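Local coordinates for protein LysR family transcriptional regulator (Vibrio vulnificus, PDB 5B7H) that probably acts as a LysR-type, DNA-binding transcription factor of the OxyR kind, here represented by its C-terminal regulatory domain, at residues A72-I77 with T126-S131; I106-L111 with T162-Q167; L196-S201 with K206-L211. The protein carries 1 engineered substitution. All blocks are in the same frame, centred on the assembly; numbering follows the deposited sequence.

Contact 1 of 3, residues A72-I77 with T126-S131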
loop_
_atom_site.group_PDB
_atom_site.type_symbol
_atom_site.label_atom_id
_atom_site.label_comp_id
_atom_site.label_asym_id
_atom_site.label_seq_id
_atom_site.Cartn_x
_atom_site.Cartn_y
_atom_site.Cartn_z
ATOM N N ALA A 72 10.184 9.559 -7.165
ATOM C CA ALA A 72 11.171 8.922 -8.043
ATOM C C ALA A 72 11.408 9.805 -9.272
ATOM O O ALA A 72 10.459 10.313 -9.883
ATOM C CB ALA A 72 10.693 7.521 -8.447
ATOM N N LEU A 73 12.686 10.027 -9.592
ATOM C CA LEU A 73 13.068 10.885 -10.701
ATOM C C LEU A 73 13.805 10.062 -11.756
ATOM O O LEU A 73 14.403 9.034 -11.440
ATOM C CB LEU A 73 13.963 12.026 -10.188
ATOM C CG LEU A 73 13.284 12.991 -9.196
ATOM C CD1 LEU A 73 14.358 14.067 -8.841
ATOM C CD2 LEU A 73 12.010 13.670 -9.706
ATOM N N PRO A 74 13.790 10.482 -13.028
ATOM C CA PRO A 74 13.190 11.704 -13.534
ATOM C C PRO A 74 11.729 11.554 -13.861
ATOM O O PRO A 74 11.240 10.496 -14.373
ATOM C CB PRO A 74 13.975 11.954 -14.828
ATOM C CG PRO A 74 14.293 10.558 -15.337
ATOM C CD PRO A 74 14.506 9.713 -14.083
ATOM N N VAL A 75 11.007 12.631 -13.581
ATOM C CA VAL A 75 9.634 12.836 -14.052
ATOM C C VAL A 75 9.551 14.319 -14.413
ATOM O O VAL A 75 10.429 15.101 -14.077
ATOM C CB VAL A 75 8.555 12.439 -13.034
ATOM C CG1 VAL A 75 8.576 10.925 -12.780
ATOM C CG2 VAL A 75 8.756 13.139 -11.688
ATOM N N GLU A 76 8.554 14.694 -15.208
ATOM C CA GLU A 76 8.465 16.096 -15.622
ATOM C C GLU A 76 8.084 16.956 -14.416
ATOM O O GLU A 76 7.017 16.787 -13.829
ATOM C CB GLU A 76 7.433 16.272 -16.735
ATOM C CG GLU A 76 7.983 16.664 -18.090
ATOM C CD GLU A 76 8.867 17.918 -18.088
ATOM O OE1 GLU A 76 8.777 18.782 -17.189
ATOM O OE2 GLU A 76 9.660 18.050 -19.032
ATOM N N ILE A 77 8.976 17.869 -14.048
ATOM C CA ILE A 77 8.840 18.788 -12.908
ATOM C C ILE A 77 9.273 20.206 -13.284
ATOM O O ILE A 77 9.872 20.923 -12.469
ATOM C CB ILE A 77 9.594 18.296 -11.651
ATOM C CG1 ILE A 77 11.048 18.035 -11.981
ATOM C CG2 ILE A 77 8.923 17.052 -11.047
ATOM C CD1 ILE A 77 11.865 17.635 -10.714
ATOM N N THR A 126 6.793 1.820 -13.425
ATOM C CA THR A 126 6.855 1.162 -14.734
ATOM C C THR A 126 7.787 1.878 -15.708
ATOM O O THR A 126 8.655 1.239 -16.308
ATOM C CB THR A 126 5.443 1.041 -15.261
ATOM O OG1 THR A 126 4.752 0.097 -14.437
ATOM C CG2 THR A 126 5.445 0.494 -16.690
ATOM N N GLU A 127 7.665 3.213 -15.848
ATOM C CA GLU A 127 8.547 3.873 -16.818
ATOM C C GLU A 127 9.992 3.793 -16.373
ATOM O O GLU A 127 10.890 3.596 -17.193
ATOM C CB GLU A 127 8.166 5.339 -17.039
ATOM C CG GLU A 127 7.769 6.062 -15.781
ATOM C CD GLU A 127 7.190 7.450 -16.033
ATOM O OE1 GLU A 127 7.734 8.176 -16.892
ATOM O OE2 GLU A 127 6.160 7.789 -15.400
ATOM N N HIS A 128 10.230 3.844 -15.065
ATOM C CA HIS A 128 11.612 3.801 -14.607
ATOM C C HIS A 128 12.205 2.412 -14.732
ATOM O O HIS A 128 13.358 2.268 -15.156
ATOM C CB HIS A 128 11.689 4.256 -13.149
ATOM C CG HIS A 128 11.436 5.714 -12.992
ATOM N ND1 HIS A 128 10.941 6.264 -11.836
ATOM C CD2 HIS A 128 11.637 6.745 -13.846
ATOM C CE1 HIS A 128 10.796 7.569 -11.995
ATOM N NE2 HIS A 128 11.245 7.890 -13.200
ATOM N N ALA A 129 11.448 1.380 -14.391
ATOM C CA ALA A 129 12.045 0.045 -14.443
ATOM C C ALA A 129 12.255 -0.390 -15.883
ATOM O O ALA A 129 13.288 -0.971 -16.213
ATOM C CB ALA A 129 11.108 -0.949 -13.745
ATOM N N VAL A 130 11.280 -0.138 -16.744
ATOM C CA VAL A 130 11.402 -0.558 -18.145
ATOM C C VAL A 130 12.604 0.121 -18.808
ATOM O O VAL A 130 13.354 -0.507 -19.566
ATOM C CB VAL A 130 10.072 -0.290 -18.876
ATOM C CG1 VAL A 130 10.190 -0.390 -20.364
ATOM C CG2 VAL A 130 9.020 -1.292 -18.374
ATOM N N SER A 131 12.817 1.407 -18.523
ATOM C CA SER A 131 13.943 2.082 -19.159
ATOM C C SER A 131 15.273 1.703 -18.518
ATOM O O SER A 131 16.257 1.479 -19.226
ATOM C CB SER A 131 13.754 3.593 -19.122
ATOM O OG SER A 131 13.514 4.029 -17.808
HETATM O O HOH W 1 10.201 9.312 -16.236
#

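Contact 2 of 3, residues I106-L111 with T162-Q167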
loop_
_atom_site.group_PDB
_atom_site.type_symbol
_atom_site.label_atom_id
_atom_site.label_comp_id
_atom_site.label_asym_id
_atom_site.label_seq_id
_atom_site.Cartn_x
_atom_site.Cartn_y
_atom_site.Cartn_z
ATOM N N ILE A 106 18.582 -13.791 -16.134
ATOM C CA ILE A 106 17.432 -13.490 -16.972
ATOM C C ILE A 106 17.906 -12.893 -18.281
ATOM O O ILE A 106 18.725 -11.970 -18.309
ATOM C CB ILE A 106 16.495 -12.505 -16.263
ATOM C CG1 ILE A 106 16.019 -13.095 -14.960
ATOM C CG2 ILE A 106 15.279 -12.205 -17.162
ATOM C CD1 ILE A 106 15.189 -14.267 -15.201
ATOM N N LYS A 107 17.373 -13.406 -19.374
ATOM C CA LYS A 107 17.486 -12.789 -20.688
ATOM C C LYS A 107 16.052 -12.616 -21.172
ATOM O O LYS A 107 15.300 -13.598 -21.228
ATOM C CB LYS A 107 18.267 -13.708 -21.635
ATOM C CG LYS A 107 18.477 -13.162 -23.011
ATOM C CD LYS A 107 19.144 -14.238 -23.886
ATOM C CE LYS A 107 19.741 -13.653 -25.150
ATOM N NZ LYS A 107 18.702 -13.096 -26.050
ATOM N N TYR A 108 15.660 -11.376 -21.491
ATOM C CA TYR A 108 14.247 -11.131 -21.792
ATOM C C TYR A 108 13.773 -11.974 -22.974
ATOM O O TYR A 108 12.633 -12.446 -22.975
ATOM C CB TYR A 108 14.009 -9.666 -22.109
ATOM C CG TYR A 108 14.288 -8.722 -20.980
ATOM C CD1 TYR A 108 13.839 -8.982 -19.693
ATOM C CD2 TYR A 108 14.983 -7.550 -21.215
ATOM C CE1 TYR A 108 14.087 -8.081 -18.657
ATOM C CE2 TYR A 108 15.231 -6.637 -20.193
ATOM C CZ TYR A 108 14.781 -6.909 -18.926
ATOM O OH TYR A 108 15.052 -6.025 -17.883
ATOM N N ASP A 109 14.623 -12.152 -23.992
ATOM C CA ASP A 109 14.221 -12.893 -25.188
ATOM C C ASP A 109 13.869 -14.344 -24.887
ATOM O O ASP A 109 13.146 -14.972 -25.671
ATOM C CB ASP A 109 15.333 -12.868 -26.253
ATOM C CG ASP A 109 14.830 -13.304 -27.620
ATOM O OD1 ASP A 109 15.433 -14.212 -28.222
ATOM O OD2 ASP A 109 13.780 -12.760 -28.057
ATOM N N ASP A 110 14.377 -14.894 -23.793
ATOM C CA ASP A 110 14.092 -16.280 -23.439
ATOM C C ASP A 110 12.869 -16.443 -22.547
ATOM O O ASP A 110 12.442 -17.588 -22.324
ATOM C CB ASP A 110 15.301 -16.912 -22.736
ATOM C CG ASP A 110 16.504 -17.066 -23.660
ATOM O OD1 ASP A 110 17.634 -17.113 -23.121
ATOM O OD2 ASP A 110 16.326 -17.152 -24.905
ATOM N N LEU A 111 12.294 -15.340 -22.051
ATOM C CA LEU A 111 11.092 -15.417 -21.238
ATOM C C LEU A 111 9.910 -15.712 -22.154
ATOM O O LEU A 111 9.948 -15.402 -23.339
ATOM C CB LEU A 111 10.822 -14.072 -20.576
ATOM C CG LEU A 111 11.854 -13.597 -19.568
ATOM C CD1 LEU A 111 11.387 -12.225 -19.046
ATOM C CD2 LEU A 111 11.974 -14.595 -18.414
ATOM N N THR A 162 6.930 -12.587 -13.856
ATOM C CA THR A 162 8.002 -11.890 -13.144
ATOM C C THR A 162 7.710 -10.397 -13.165
ATOM O O THR A 162 6.833 -9.927 -13.899
ATOM C CB THR A 162 9.361 -12.202 -13.800
ATOM O OG1 THR A 162 10.416 -11.621 -13.023
ATOM C CG2 THR A 162 9.475 -11.656 -15.261
ATOM N N THR A 163 8.435 -9.637 -12.353
ATOM C CA THR A 163 8.310 -8.187 -12.429
ATOM C C THR A 163 9.548 -7.569 -11.795
ATOM O O THR A 163 10.413 -8.273 -11.273
ATOM C CB THR A 163 7.041 -7.714 -11.690
ATOM O OG1 THR A 163 6.754 -6.352 -12.108
ATOM C CG2 THR A 163 7.212 -7.787 -10.143
ATOM N N PHE A 164 9.619 -6.245 -11.873
ATOM C CA PHE A 164 10.674 -5.416 -11.281
ATOM C C PHE A 164 10.185 -4.835 -9.972
ATOM O O PHE A 164 9.073 -4.308 -9.897
ATOM C CB PHE A 164 11.057 -4.259 -12.211
ATOM C CG PHE A 164 11.374 -4.689 -13.637
ATOM C CD1 PHE A 164 10.429 -4.574 -14.646
ATOM C CD2 PHE A 164 12.626 -5.183 -13.971
ATOM C CE1 PHE A 164 10.743 -4.924 -15.942
ATOM C CE2 PHE A 164 12.943 -5.567 -15.273
ATOM C CZ PHE A 164 11.985 -5.449 -16.256
ATOM N N ILE A 165 11.053 -4.883 -8.953
ATOM C CA ILE A 165 10.756 -4.422 -7.589
ATOM C C ILE A 165 11.875 -3.512 -7.090
ATOM O O ILE A 165 13.053 -3.856 -7.246
ATOM C CB ILE A 165 10.632 -5.614 -6.610
ATOM C CG1 ILE A 165 9.488 -6.533 -7.052
ATOM C CG2 ILE A 165 10.300 -5.119 -5.208
ATOM C CD1 ILE A 165 8.158 -5.770 -7.164
ATOM N N PRO A 166 11.572 -2.394 -6.442
ATOM C CA PRO A 166 12.643 -1.573 -5.878
ATOM C C PRO A 166 13.212 -2.188 -4.603
ATOM O O PRO A 166 12.508 -2.818 -3.798
ATOM C CB PRO A 166 11.924 -0.244 -5.574
ATOM C CG PRO A 166 10.505 -0.616 -5.312
ATOM C CD PRO A 166 10.222 -1.853 -6.186
ATOM N N GLN A 167 14.512 -1.964 -4.441
ATOM C CA GLN A 167 15.246 -2.489 -3.308
ATOM C C GLN A 167 14.634 -2.063 -1.998
ATOM O O GLN A 167 14.566 -2.871 -1.060
ATOM C CB GLN A 167 16.714 -2.083 -3.366
ATOM C CG GLN A 167 17.550 -2.847 -2.312
ATOM C CD GLN A 167 17.585 -4.345 -2.571
ATOM O OE1 GLN A 167 17.787 -4.772 -3.713
ATOM N NE2 GLN A 167 17.420 -5.140 -1.521
#

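Contact 3 of 3, residues L196-S201 with K206-L211. With SO4 (sulfate ion), chain D.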
loop_
_atom_site.group_PDB
_atom_site.type_symbol
_atom_site.label_atom_id
_atom_site.label_comp_id
_atom_site.label_asym_id
_atom_site.label_seq_id
_atom_site.Cartn_x
_atom_site.Cartn_y
_atom_site.Cartn_z
ATOM N N LEU A 196 13.836 15.002 -3.627
ATOM C CA LEU A 196 12.894 15.916 -2.995
ATOM C C LEU A 196 12.570 17.017 -4.002
ATOM O O LEU A 196 13.446 17.471 -4.748
ATOM C CB LEU A 196 13.432 16.569 -1.715
ATOM C CG LEU A 196 13.175 15.710 -0.453
ATOM C CD1 LEU A 196 13.954 14.339 -0.509
ATOM C CD2 LEU A 196 13.527 16.551 0.821
ATOM N N VAL A 197 11.330 17.476 -3.994
ATOM C CA VAL A 197 10.848 18.478 -4.955
ATOM C C VAL A 197 10.013 19.506 -4.209
ATOM O O VAL A 197 9.130 19.137 -3.425
ATOM C CB VAL A 197 9.983 17.821 -6.044
ATOM C CG1 VAL A 197 9.511 18.860 -7.100
ATOM C CG2 VAL A 197 10.812 16.734 -6.773
ATOM N N TRP A 198 10.212 20.798 -4.511
ATOM C CA TRP A 198 9.499 21.861 -3.792
ATOM C C TRP A 198 9.374 23.091 -4.684
ATOM O O TRP A 198 9.935 23.143 -5.774
ATOM C CB TRP A 198 10.150 22.249 -2.466
ATOM C CG TRP A 198 11.551 22.800 -2.555
ATOM C CD1 TRP A 198 11.907 24.127 -2.629
ATOM C CD2 TRP A 198 12.776 22.046 -2.485
ATOM N NE1 TRP A 198 13.311 24.251 -2.603
ATOM C CE2 TRP A 198 13.846 22.977 -2.527
ATOM C CE3 TRP A 198 13.069 20.678 -2.417
ATOM C CZ2 TRP A 198 15.206 22.573 -2.495
ATOM C CZ3 TRP A 198 14.439 20.279 -2.374
ATOM C CH2 TRP A 198 15.477 21.243 -2.403
ATOM N N ARG A 199 8.657 24.108 -4.197
ATOM C CA ARG A 199 8.438 25.323 -5.011
ATOM C C ARG A 199 9.602 26.278 -4.846
ATOM O O ARG A 199 10.035 26.537 -3.717
ATOM C CB ARG A 199 7.198 26.050 -4.558
ATOM C CG ARG A 199 5.915 25.228 -4.783
ATOM C CD ARG A 199 4.666 26.052 -4.448
ATOM N NE ARG A 199 4.622 26.475 -3.057
ATOM C CZ ARG A 199 4.273 25.655 -2.056
ATOM N NH1 ARG A 199 3.919 24.381 -2.299
ATOM N NH2 ARG A 199 4.310 26.115 -0.807
ATOM N N PRO A 200 10.115 26.852 -5.939
ATOM C CA PRO A 200 11.210 27.840 -5.799
ATOM C C PRO A 200 10.851 29.022 -4.930
ATOM O O PRO A 200 11.755 29.636 -4.338
ATOM C CB PRO A 200 11.419 28.341 -7.237
ATOM C CG PRO A 200 10.836 27.302 -8.140
ATOM C CD PRO A 200 9.750 26.549 -7.344
ATOM N N SER A 201 9.574 29.385 -4.871
ATOM C CA SER A 201 9.157 30.516 -4.034
ATOM C C SER A 201 9.015 30.185 -2.562
ATOM O O SER A 201 8.702 31.082 -1.768
ATOM C CB SER A 201 7.835 31.163 -4.532
ATOM O OG SER A 201 6.757 30.223 -4.540
ATOM N N LYS A 206 15.640 26.058 3.686
ATOM C CA LYS A 206 16.562 25.554 4.704
ATOM C C LYS A 206 16.046 24.251 5.319
ATOM O O LYS A 206 16.827 23.312 5.556
ATOM C CB LYS A 206 16.792 26.650 5.760
ATOM C CG LYS A 206 17.705 26.272 6.905
ATOM C CD LYS A 206 18.448 27.498 7.474
ATOM C CE LYS A 206 18.516 27.457 9.022
ATOM N NZ LYS A 206 18.931 26.139 9.614
ATOM N N THR A 207 14.737 24.189 5.612
ATOM C CA THR A 207 14.131 22.956 6.096
ATOM C C THR A 207 14.269 21.837 5.063
ATOM O O THR A 207 14.611 20.709 5.411
ATOM C CB THR A 207 12.646 23.205 6.398
ATOM O OG1 THR A 207 12.549 24.319 7.290
ATOM C CG2 THR A 207 12.008 22.019 7.022
ATOM N N PHE A 208 14.002 22.140 3.785
ATOM C CA PHE A 208 14.019 21.092 2.762
ATOM C C PHE A 208 15.411 20.535 2.575
ATOM O O PHE A 208 15.564 19.315 2.405
ATOM C CB PHE A 208 13.481 21.609 1.432
ATOM C CG PHE A 208 12.061 22.133 1.504
ATOM C CD1 PHE A 208 11.119 21.600 2.403
ATOM C CD2 PHE A 208 11.688 23.215 0.708
ATOM C CE1 PHE A 208 9.821 22.158 2.461
ATOM C CE2 PHE A 208 10.397 23.752 0.751
ATOM C CZ PHE A 208 9.463 23.219 1.643
ATOM N N ASN A 209 16.431 21.395 2.646
ATOM C CA ASN A 209 17.792 20.896 2.478
ATOM C C ASN A 209 18.213 20.039 3.674
ATOM O O ASN A 209 18.874 19.012 3.485
ATOM C CB ASN A 209 18.758 22.050 2.177
ATOM C CG ASN A 209 18.663 22.539 0.713
ATOM O OD1 ASN A 209 18.637 21.750 -0.235
ATOM N ND2 ASN A 209 18.620 23.854 0.541
ATOM N N GLN A 210 17.817 20.401 4.906
ATOM C CA GLN A 210 18.095 19.505 6.052
ATOM C C GLN A 210 17.370 18.176 5.913
ATOM O O GLN A 210 17.918 17.121 6.241
ATOM C CB GLN A 210 17.681 20.116 7.390
ATOM C CG GLN A 210 18.558 21.287 7.832
ATOM C CD GLN A 210 18.015 22.010 9.043
ATOM O OE1 GLN A 210 17.259 22.987 8.915
ATOM N NE2 GLN A 210 18.394 21.539 10.234
ATOM N N LEU A 211 16.117 18.209 5.454
ATOM C CA LEU A 211 15.389 16.990 5.236
ATOM C C LEU A 211 16.074 16.148 4.172
ATOM O O LEU A 211 16.116 14.929 4.293
ATOM C CB LEU A 211 13.958 17.352 4.806
ATOM C CG LEU A 211 13.018 16.176 4.811
ATOM C CD1 LEU A 211 12.935 15.574 6.216
ATOM C CD2 LEU A 211 11.619 16.676 4.325
HETATM S S SO4 D . 5.405 28.936 1.514
HETATM O O1 SO4 D . 6.719 29.505 1.825
HETATM O O2 SO4 D . 5.223 28.855 0.052
HETATM O O3 SO4 D . 4.355 29.718 2.155
HETATM O O4 SO4 D . 5.348 27.619 2.138
#

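Contact 1 of 3, residues A72-I77 with T126-S131
On His128, CG lies anti to the carbonyl carbon and beside the backbone N (chi1 -71°), and with chi2 at 154° the imidazole reaches from helix 124-132 to the end of strand 68-73 with NE2 facing Pro74. This is a worked example of one imidazole held by backbone atoms at its edge and over a face. NE2 donates to Pro74 O at 2.9 Å, almost straight at 175°. The oxygen lies nearly in the imidazole plane, while the nitrogen stands well above the carbonyl plane and so does not use a lone pair. One N-H therefore holds the ring's rotation. The strand follows the ring round: Ala72 O sits at the ring edge, 3.5 Å from His128 CE1, and Leu73 O lies over one face. Ala72 CB packs against the same carbon, also 3.5 Å from CE1, and Val75 CG1 approaches obliquely, 4.1 Å from NE2. The cis peptide bond before Pro74 turns the backbone here, and Pro74 CD passes 3.8 Å from NE2. Beyond the two segments, Phe90 of strand 81-95 also touches His128. The contact joins the end of strand 68-73 and the loop after it to helix 124-132, in keeping with the cleft between the two subdomains of a LysR regulatory domain, whose fold is that of the periplasmic binding proteins.

Contact 2 of 3, residues I106-L111 with T162-Q167
Within the LysR regulatory domain, the outermost strand, within this chain, of the mixed sheet is met by a loop through two aromatic side chains, Phe164 of strand 163-166 and Tyr108 of the short 3-10 turn 108-110. The rings come from opposite directions. Tyr108 brings its hydroxyl to the rim of the phenylalanine, near the plane of that ring, with OH 3.4 Å from Phe164 CE2 and 3.5 Å from Phe164 CZ. The tyrosine ring itself is met obliquely, its CZ lying 4.1 Å from Phe164 CZ. Both residues have CG anti to the carbonyl carbon (chi1 -64° for Tyr108, -51° for Phe164), which brings each side chain toward the other, although neither CB bond points straight across the contact. The hydroxyl is not left to the aromatic rim alone, for it is hydrogen-bonded to the backbone oxygen of Cys133, a residue that the Phe164 side chain also touches. In OxyR proteins a cysteine just after the equivalent of helix 124-132 usually serves as the resolving partner of the peroxide-sensing cysteine, so Cys133 probably has that role here, and the Tyr108-Phe164 pair packs beside it. The principle illustrated is that a polar atom can lie against a ring edge when its hydrogen bond is already made to a backbone oxygen. A second, looser point of packing joins Leu111 and Thr162, with CD1 of the leucine 4.3 Å from CG2 of the threonine. The polar branch of Thr162 goes elsewhere, OG1 bonding to Val93 O on the neighbouring strand. The turn is tied by Leu111 N donating to Tyr108 O at 3.1 Å, and Leu111 O accepts from Lys140 NZ.

Contact 3 of 3, residues L196-S201 with K206-L211
Trp198 and Phe208 join strand 180-198 to helix 205-217 in a beta-alpha unit of the alpha/beta, periplasmic-binding-protein-like fold, helix segment 206-211 running nearly antiparallel to strand segment 196-198. The densest packing is aromatic. The indole, with CG held between backbone N and carbonyl carbon (chi1 62°), turns a face to Phe208, whose CD2 stands over it 3.3 Å from Trp198 CG. The two rings meet obliquely, neither stacked nor edge-to-face. Phe208 CB makes a CH-pi contact with the six-membered ring, 3.9 Å from its centroid and only 9° off the normal. Alongside, Leu196 CD2 lies 3.8 Å from Phe208 O and 4.0 Å from Leu211 CD2, the two leucines crossing at about a right angle. Leu18 of strand 16-22 and Val68 of strand 68-73 also pack here.

Outward the contact loosens. Asn209 OD1 approaches the indole obliquely, 3.9 Å from Trp198 CH2, and is taken up by Arg83 through a hydrogen bond. On the partly exposed side Arg199, bonded through NH1 to Leu61 O and Leu66 O, meets a sulfate ion, probably from the crystallisation liquor: NH2 donates to its O2 at 3.0 Å and 170°.

All three contacts reach one mixed sheet, at different places. Contact 1 holds the central position, its centre about 17 Å from that of contact 2 and about 21 Å from that of contact 3. It touches both: Ala129 CB packs 3.6 Å from Phe164 CB of contact 2, and Ile77 CD1, in the loop just past strand 68-73, lies 4.2 Å from Val197 CG2 of contact 3. Strands 68-73 and 180-198 are themselves neighbours in the sheet. Contacts 2 and 3 stand on opposite sides of the chain centre, about 35 Å apart between centres, without touching. Along the chain, contacts 1 and 2 interleave, whereas contact 3 follows both. The sulfate belongs to contact 3 alone.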